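Local coordinates for peptidoglycan-recognition protein SD (Drosophila melanogaster, PDB 2RKQ) that recognises bacterial peptidoglycan as a secreted sensor of innate immunity and switches on the Toll pathway in response to Gram-positive bacteria, at residues A153-A156 and L157-Q160; D20-V23 and T24-R28; P3-R7 and A8-A12; N51-N54 and F55-K59. All coordinates share one frame; numbering follows the deposited sequence. Where two conformers were deposited one is given.

Contact 1: A153-A156 and L157-Q160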
# COMPACT_ATOMS: atom_id res chain seq x y z
N ALA A 153 -0.18 -11.43 11.34
CA ALA A 153 -1.62 -11.65 11.28
C ALA A 153 -2.16 -11.25 9.92
O ALA A 153 -3.00 -11.95 9.33
CB ALA A 153 -2.34 -10.88 12.38
N LEU A 154 -1.67 -10.12 9.41
CA LEU A 154 -2.13 -9.68 8.10
C LEU A 154 -1.55 -10.56 6.99
O LEU A 154 -2.25 -10.91 6.03
CB LEU A 154 -1.80 -8.20 7.91
CG LEU A 154 -2.09 -7.61 6.54
CD1 LEU A 154 -3.53 -7.88 6.06
CD2 LEU A 154 -1.84 -6.13 6.60
N TYR A 155 -0.29 -10.94 7.12
CA TYR A 155 0.31 -11.85 6.14
C TYR A 155 -0.46 -13.16 6.03
O TYR A 155 -0.74 -13.62 4.93
CB TYR A 155 1.77 -12.12 6.47
CG TYR A 155 2.47 -12.93 5.41
CD1 TYR A 155 2.93 -14.22 5.69
CD2 TYR A 155 2.65 -12.43 4.12
CE1 TYR A 155 3.58 -14.97 4.73
CE2 TYR A 155 3.31 -13.17 3.15
CZ TYR A 155 3.76 -14.44 3.46
OH TYR A 155 4.41 -15.19 2.50
N ALA A 156 -0.88 -13.70 7.17
CA ALA A 156 -1.64 -14.97 7.17
C ALA A 156 -2.94 -14.84 6.39
O ALA A 156 -3.39 -15.79 5.72
CB ALA A 156 -1.93 -15.39 8.57
N LEU A 157 -3.56 -13.66 6.48
CA LEU A 157 -4.80 -13.41 5.77
C LEU A 157 -4.56 -13.29 4.26
O LEU A 157 -5.26 -13.94 3.46
CB LEU A 157 -5.48 -12.14 6.30
CG LEU A 157 -6.03 -12.20 7.73
CD1 LEU A 157 -6.58 -10.82 8.10
CD2 LEU A 157 -7.12 -13.28 7.85
N ILE A 158 -3.56 -12.49 3.87
CA ILE A 158 -3.35 -12.26 2.44
C ILE A 158 -2.91 -13.54 1.74
O ILE A 158 -3.21 -13.74 0.57
CB ILE A 158 -2.40 -11.06 2.13
CG1 ILE A 158 -0.96 -11.35 2.53
CG2 ILE A 158 -2.89 -9.80 2.79
CD1 ILE A 158 -0.03 -11.55 1.38
N GLN A 159 -2.24 -14.44 2.45
CA GLN A 159 -1.87 -15.72 1.83
C GLN A 159 -3.10 -16.50 1.38
O GLN A 159 -2.99 -17.42 0.57
CB GLN A 159 -1.09 -16.60 2.80
CG GLN A 159 0.31 -16.13 3.09
CD GLN A 159 1.05 -17.11 3.96
OE1 GLN A 159 1.99 -17.77 3.51
NE2 GLN A 159 0.60 -17.24 5.19
N GLN A 160 -4.25 -16.17 1.96
CA GLN A 160 -5.48 -16.86 1.60
C GLN A 160 -6.23 -16.22 0.44
O GLN A 160 -7.21 -16.79 -0.06
CB GLN A 160 -6.45 -16.96 2.78
CG GLN A 160 -5.84 -17.53 4.04
CD GLN A 160 -6.74 -17.40 5.28
OE1 GLN A 160 -6.60 -18.16 6.24
NE2 GLN A 160 -7.66 -16.43 5.27
O HOH W 1 5.40 -17.50 2.91
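In helix 152-158, the final helix of this amidase-like PGRP domain, and the residues that follow it, side chains four residues apart meet on the same side of the helix, Y155 lying against Q159. The tyrosine has CG anti to its own N (chi1 -174°), which swings the ring forward along the helix. Q159 runs extended across one face of it: CG makes a CH-pi contact 4.0 Å from the ring centroid, and farther out the amide stacks on the ring rim, the two planes 24° apart, with CD 3.4 Å from Y155 CE1. Water 1 lies in the ring plane, 2.5 Å from Y155 OH, and donates a weak bond to Q159 OE1, so that the two polar ends share one solvent molecule. On the adjoining side I158 CD1 approaches Y155 CD2 obliquely at 3.9 Å, while I158 CG2 touches L154 CD1 at 3.8 Å. Beneath these contacts, I158 N bonds L154 O (3.0 Å) and Q159 N bonds Y155 O (3.0 Å). L157 N, by contrast, makes weak bonds to the carbonyls of A153 and L154. Around this turn, L154 and L157 pack on L116 of helix 113-128, Y155 rests on Q143, and W164 of the C-terminal tail touches both I158 and Q159.

Contact 2: D20-V23 and T24-R28. Unlike the reference sequence in segment 20-23: V23 (reference Glu).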
# COMPACT_ATOMS: atom_id res chain seq x y z
N ASP A 20 11.02 7.27 -10.77
CA ASP A 20 11.06 6.48 -11.99
C ASP A 20 9.68 5.99 -12.40
O ASP A 20 8.83 5.78 -11.54
CB ASP A 20 12.02 5.30 -11.83
CG ASP A 20 13.48 5.73 -11.96
OD1 ASP A 20 13.80 6.55 -12.84
OD2 ASP A 20 14.30 5.24 -11.15
N SER A 21 9.45 5.83 -13.70
CA SER A 21 8.16 5.37 -14.20
C SER A 21 8.04 3.84 -14.18
O SER A 21 9.04 3.11 -14.18
CB SER A 21 7.94 5.88 -15.62
OG SER A 21 8.91 5.34 -16.48
N MET A 22 6.80 3.36 -14.17
CA MET A 22 6.52 1.94 -14.35
C MET A 22 5.46 1.79 -15.41
O MET A 22 4.62 2.67 -15.58
CB MET A 22 5.99 1.30 -13.08
CG MET A 22 6.93 1.34 -11.93
SD MET A 22 6.39 0.18 -10.66
CE MET A 22 4.86 0.87 -10.04
N VAL A 23 5.49 0.64 -16.09
CA VAL A 23 4.53 0.32 -17.14
C VAL A 23 3.33 -0.35 -16.49
O VAL A 23 3.49 -1.34 -15.80
CB VAL A 23 5.20 -0.63 -18.17
CG1 VAL A 23 4.17 -1.20 -19.15
CG2 VAL A 23 6.33 0.11 -18.91
N THR A 24 2.14 0.23 -16.66
CA THR A 24 0.89 -0.37 -16.18
C THR A 24 0.23 -1.10 -17.36
O THR A 24 0.44 -0.71 -18.51
CB THR A 24 -0.09 0.69 -15.66
OG1 THR A 24 -0.33 1.64 -16.70
CG2 THR A 24 0.46 1.40 -14.43
N PRO A 25 -0.58 -2.14 -17.09
CA PRO A 25 -0.92 -2.69 -15.78
C PRO A 25 0.25 -3.41 -15.14
O PRO A 25 1.07 -4.03 -15.83
CB PRO A 25 -2.06 -3.66 -16.10
CG PRO A 25 -1.82 -4.05 -17.51
CD PRO A 25 -1.28 -2.84 -18.18
N LEU A 26 0.34 -3.30 -13.81
CA LEU A 26 1.46 -3.86 -13.08
C LEU A 26 1.27 -5.34 -12.84
O LEU A 26 0.15 -5.76 -12.55
CB LEU A 26 1.61 -3.15 -11.75
CG LEU A 26 1.81 -1.64 -11.86
CD1 LEU A 26 1.59 -0.98 -10.52
CD2 LEU A 26 3.19 -1.31 -12.42
N PRO A 27 2.34 -6.14 -12.98
CA PRO A 27 2.20 -7.57 -12.76
C PRO A 27 2.00 -8.04 -11.32
O PRO A 27 1.57 -9.18 -11.13
CB PRO A 27 3.47 -8.18 -13.34
CG PRO A 27 4.29 -7.07 -13.85
CD PRO A 27 3.67 -5.77 -13.51
N ARG A 28 2.30 -7.19 -10.33
CA ARG A 28 2.30 -7.62 -8.93
C ARG A 28 1.64 -6.60 -8.03
O ARG A 28 1.70 -5.41 -8.31
CB ARG A 28 3.73 -7.84 -8.41
CG ARG A 28 4.63 -8.55 -9.37
CD ARG A 28 5.86 -9.06 -8.67
NE ARG A 28 6.74 -8.01 -8.15
CZ ARG A 28 8.06 -8.17 -8.05
NH1 ARG A 28 8.63 -9.30 -8.44
NH2 ARG A 28 8.82 -7.20 -7.57
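M22 and L26 pack together where the chain enters strand 26-33, with no hydrogen bonds between D20-V23 and T24-R28. The methionine CB already lies 3.9 Å from L26 CD2. CG leaves anti to the carbonyl carbon (chi1 -62°), and the chain continues nearly straight to SD, again 3.9 Å from the same leucine methyl. A bend at chi3 (-67°) then turns CE back toward the leucine, so that the terminal methyl ends 3.6 Å from L26 CD2 and 3.8 Å from L26 CD1. The methionine thus curls around one branch of the leucine and reaches the other with its tip, the two side chains crossing at about a right angle. L26 CD2 also sits 3.4 Å from V23 O, which places that methyl between a backbone carbonyl and the thioether. The peptide bond before P25 is cis, which is consistent with the fold-back of L26 toward M22, and the chain turns a corner at P27. V23, which differs from the reference sequence, points its own side chain away from this pair. M22 bonds through its backbone to S84 and lays its side chain on H68 and R86, T24 touches S84, and D20 forms a salt bridge with R86. Backbone bonds from L26 to Q131 and V133, and from P27 to K137, tie the start of strand 26-33 to the chain around strands 132-133 and 136-140.

Contact 3: P3-R7 and A8-A12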
# COMPACT_ATOMS: atom_id res chain seq x y z
N PRO A 3 -14.30 4.04 -3.09
CA PRO A 3 -13.86 5.41 -3.21
C PRO A 3 -12.40 5.53 -2.80
O PRO A 3 -11.88 4.71 -2.04
CB PRO A 3 -14.78 6.20 -2.26
CG PRO A 3 -15.79 5.25 -1.76
CD PRO A 3 -15.31 3.86 -2.03
N ILE A 4 -11.75 6.53 -3.37
CA ILE A 4 -10.35 6.80 -3.08
C ILE A 4 -10.28 8.20 -2.49
O ILE A 4 -10.84 9.15 -3.04
CB ILE A 4 -9.48 6.74 -4.36
CG1 ILE A 4 -9.58 5.37 -5.06
CG2 ILE A 4 -7.99 7.10 -4.05
CD1 ILE A 4 -9.15 4.20 -4.20
N VAL A 5 -9.63 8.33 -1.33
CA VAL A 5 -9.30 9.64 -0.80
C VAL A 5 -8.08 10.13 -1.56
O VAL A 5 -6.96 9.66 -1.33
CB VAL A 5 -9.00 9.60 0.69
CG1 VAL A 5 -8.67 11.01 1.21
CG2 VAL A 5 -10.18 8.98 1.47
N THR A 6 -8.30 11.04 -2.49
CA THR A 6 -7.23 11.50 -3.35
C THR A 6 -6.21 12.30 -2.56
O THR A 6 -6.47 12.74 -1.44
CB THR A 6 -7.75 12.38 -4.48
OG1 THR A 6 -8.36 13.55 -3.92
CG2 THR A 6 -8.75 11.62 -5.35
N ARG A 7 -5.04 12.47 -3.16
CA ARG A 7 -3.97 13.21 -2.52
C ARG A 7 -4.47 14.56 -2.03
O ARG A 7 -4.17 14.96 -0.91
CB ARG A 7 -2.81 13.40 -3.50
CG ARG A 7 -2.12 12.09 -3.93
CD ARG A 7 -0.98 12.39 -4.87
NE ARG A 7 0.15 13.03 -4.17
CZ ARG A 7 1.21 12.37 -3.72
NH1 ARG A 7 1.31 11.05 -3.85
NH2 ARG A 7 2.20 13.03 -3.12
N ALA A 8 -5.23 15.28 -2.85
CA ALA A 8 -5.73 16.59 -2.43
C ALA A 8 -6.63 16.49 -1.20
O ALA A 8 -6.60 17.35 -0.30
CB ALA A 8 -6.47 17.29 -3.57
N GLU A 9 -7.43 15.43 -1.16
CA GLU A 9 -8.38 15.21 -0.06
C GLU A 9 -7.72 14.90 1.28
O GLU A 9 -8.32 15.13 2.33
CB GLU A 9 -9.39 14.13 -0.42
CG GLU A 9 -10.42 14.56 -1.46
CD GLU A 9 -11.24 13.38 -1.93
OE1 GLU A 9 -12.32 13.15 -1.35
OE2 GLU A 9 -10.79 12.67 -2.84
N TRP A 10 -6.49 14.39 1.26
CA TRP A 10 -5.74 14.29 2.49
C TRP A 10 -4.65 15.34 2.66
O TRP A 10 -3.82 15.26 3.56
CB TRP A 10 -5.22 12.86 2.76
CG TRP A 10 -4.30 12.21 1.74
CD1 TRP A 10 -4.66 11.41 0.70
CD2 TRP A 10 -2.86 12.18 1.79
NE1 TRP A 10 -3.54 10.92 0.05
CE2 TRP A 10 -2.43 11.38 0.70
CE3 TRP A 10 -1.90 12.76 2.64
CZ2 TRP A 10 -1.08 11.15 0.43
CZ3 TRP A 10 -0.56 12.52 2.37
CH2 TRP A 10 -0.16 11.71 1.28
N ASN A 11 -4.68 16.34 1.79
CA ASN A 11 -3.76 17.48 1.84
C ASN A 11 -2.31 17.02 1.77
O ASN A 11 -1.45 17.49 2.52
CB ASN A 11 -4.03 18.34 3.08
CG ASN A 11 -3.32 19.68 3.01
OD1 ASN A 11 -3.17 20.26 1.93
ND2 ASN A 11 -2.87 20.16 4.16
N ALA A 12 -2.06 16.10 0.85
CA ALA A 12 -0.71 15.63 0.58
C ALA A 12 0.20 16.76 0.14
O ALA A 12 -0.26 17.71 -0.48
CB ALA A 12 -0.76 14.58 -0.52
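W10 and E9 fold back on V5-R7 in a compact turn just after edge strand 4-5, one flank packed and the other polar. On the packed flank W10 lies buried, its CG between the backbone N and the carbonyl carbon (chi1 59°), which lays the indole along the R7 backbone. R7 CA stands over one face, 3.9 Å from the centroid of the five-membered ring, in a CH-pi contact; V5 O meets the ring edge in plane, 3.5 Å from W10 CD1. A12 CB fits over the rim and touches R7 CB at 3.8 Å. R7 O accepts a nearly straight bond from A12 N (3.0 Å), closing the turn. W10 NE1 donates to E79 O of strand 77-79. Were W10 replaced by an alanine, a gap would probably open beneath the R7 backbone and E79 O would lose this donor. R7 forms a salt bridge with D64.

The outer flank is more exposed. E9 OE2 takes two donors: T6 OG1 at 2.8 Å on its anti lone pair, and T6 N at 3.0 Å from above the carboxylate plane. The T6 N bond to OE2 and a weak one from E9 N to T6 OG1 together resemble a capping box, T6 as N-cap and E9 as N3; E9 N also bonds T6 O weakly. Gripped by a hydroxyl and an amide, this carboxylate is likely to favour its charged form.

Contact 4: N51-N54 and F55-K59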
# COMPACT_ATOMS: atom_id res chain seq x y z
N ASN A 51 1.59 12.42 8.27
CA ASN A 51 2.75 12.13 9.09
C ASN A 51 3.65 11.10 8.44
O ASN A 51 4.87 11.23 8.48
CB ASN A 51 2.34 11.71 10.50
CG ASN A 51 1.71 12.84 11.28
OD1 ASN A 51 1.76 13.99 10.88
ND2 ASN A 51 1.08 12.50 12.41
N LEU A 52 3.06 10.08 7.83
CA LEU A 52 3.84 9.08 7.13
C LEU A 52 4.54 9.68 5.92
O LEU A 52 5.72 9.44 5.71
CB LEU A 52 2.99 7.89 6.70
CG LEU A 52 3.82 6.76 6.07
CD1 LEU A 52 4.90 6.22 7.02
CD2 LEU A 52 2.90 5.66 5.60
N GLN A 53 3.81 10.44 5.11
CA GLN A 53 4.45 11.08 3.99
C GLN A 53 5.61 11.93 4.46
O GLN A 53 6.69 11.85 3.88
CB GLN A 53 3.47 11.95 3.22
CG GLN A 53 4.13 12.58 2.01
CD GLN A 53 3.23 13.51 1.23
OE1 GLN A 53 2.46 14.28 1.81
NE2 GLN A 53 3.35 13.46 -0.09
N ASN A 54 5.38 12.75 5.48
CA ASN A 54 6.42 13.66 5.96
C ASN A 54 7.62 12.89 6.51
O ASN A 54 8.77 13.28 6.28
CB ASN A 54 5.89 14.60 7.05
CG ASN A 54 4.83 15.59 6.56
OD1 ASN A 54 4.14 16.20 7.39
ND2 ASN A 54 4.70 15.77 5.25
N PHE A 55 7.37 11.81 7.25
CA PHE A 55 8.46 10.99 7.77
C PHE A 55 9.26 10.37 6.64
O PHE A 55 10.50 10.42 6.63
CB PHE A 55 7.93 9.88 8.68
CG PHE A 55 9.01 8.96 9.19
CD1 PHE A 55 9.27 7.74 8.55
CD2 PHE A 55 9.77 9.31 10.30
CE1 PHE A 55 10.28 6.89 9.02
CE2 PHE A 55 10.78 8.46 10.77
CZ PHE A 55 11.03 7.25 10.13
N GLN A 56 8.58 9.76 5.68
CA GLN A 56 9.29 9.09 4.60
C GLN A 56 10.06 10.08 3.72
O GLN A 56 11.17 9.78 3.27
CB GLN A 56 8.32 8.27 3.76
CG GLN A 56 7.73 7.13 4.56
CD GLN A 56 7.13 6.06 3.68
OE1 GLN A 56 7.47 4.87 3.80
NE2 GLN A 56 6.29 6.47 2.77
N MET A 57 9.48 11.24 3.47
CA MET A 57 10.15 12.22 2.65
C MET A 57 11.28 12.89 3.42
O MET A 57 12.37 13.09 2.88
CB MET A 57 9.15 13.24 2.13
CG MET A 57 8.18 12.65 1.11
SD MET A 57 6.94 13.81 0.51
CE MET A 57 7.95 14.95 -0.41
N SER A 58 11.03 13.25 4.68
CA SER A 58 12.04 13.95 5.47
C SER A 58 13.12 13.07 6.09
O SER A 58 14.31 13.41 6.00
CB SER A 58 11.38 14.79 6.55
OG SER A 58 10.94 16.00 6.00
N LYS A 59 12.74 11.96 6.71
CA LYS A 59 13.70 11.10 7.39
C LYS A 59 14.29 10.02 6.48
O LYS A 59 15.50 9.80 6.48
CB LYS A 59 13.08 10.44 8.63
CG LYS A 59 12.35 11.40 9.57
CD LYS A 59 13.30 12.35 10.22
CE LYS A 59 12.64 13.12 11.34
NZ LYS A 59 13.58 14.20 11.78
O HOH W 2 8.60 16.38 4.82
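Four successive i to i+4 bonds, F55 N to N51 O, Q56 N to L52 O, M57 N to Q53 O and S58 N to N54 O, run at 2.8 to 2.9 Å through the closing turns of helix 42-58, a regular ladder on which the side chains pair by the same spacing. Q53 and M57 lie side by side and point the same way. The sulfur does the touching: M57 SD sits 3.4 Å from Q53 CG and 3.7 Å from Q53 NE2, alongside a glutamine stretched out to its amide with CG anti to the backbone N (chi1 -178°). That amide is fixed from beyond the helix, since Q53 NE2 bonds K13 O and D64 OD2.

L52 and Q56 cross at a slant instead. L52 CD1 meets Q56 CG at 3.9 Å and Q56 CD at 4.0 Å, so the leucine methyl lies against CG and the amide carbon. Q56 OE1 accepts a weak bond from Q60 NE2. With a smaller residue such as alanine at Q56, the L52 methyl would probably lose its partner and Q60 NE2 its weak acceptor. On the outer side water 2 links the end of the ladder: it lies 2.6 Å from S58 OG and gives a weak bond to N54 O.

The buried face of this helix end looks onto the N-terminal segment and the following loop. Q53 touches R7 and W10, M57 rests on N16, and Q56 packs on I65 while its backbone bonds F62, which joins the helix to the loop leading to strand 69-71.

Overall arrangement
All four are local contacts about 14 to 15 Å from the centre of the chain, and each sets buried residues beside exposed ones, contact 3 being the most superficial. Contacts 1 and 4 are helix ends, where i to i+4 bonds carry the frame and a water joins side chain to carbonyl or amide. Contacts 2 and 3 are turns beside strands of one sheet, the first purely apolar between its side chains, the second rich in polar bonds. Contacts 3 and 4 touch, R7, W10 and A12 packing on Q53; contact 1 lies across the chain's centre from both, their centres about 27 Å away.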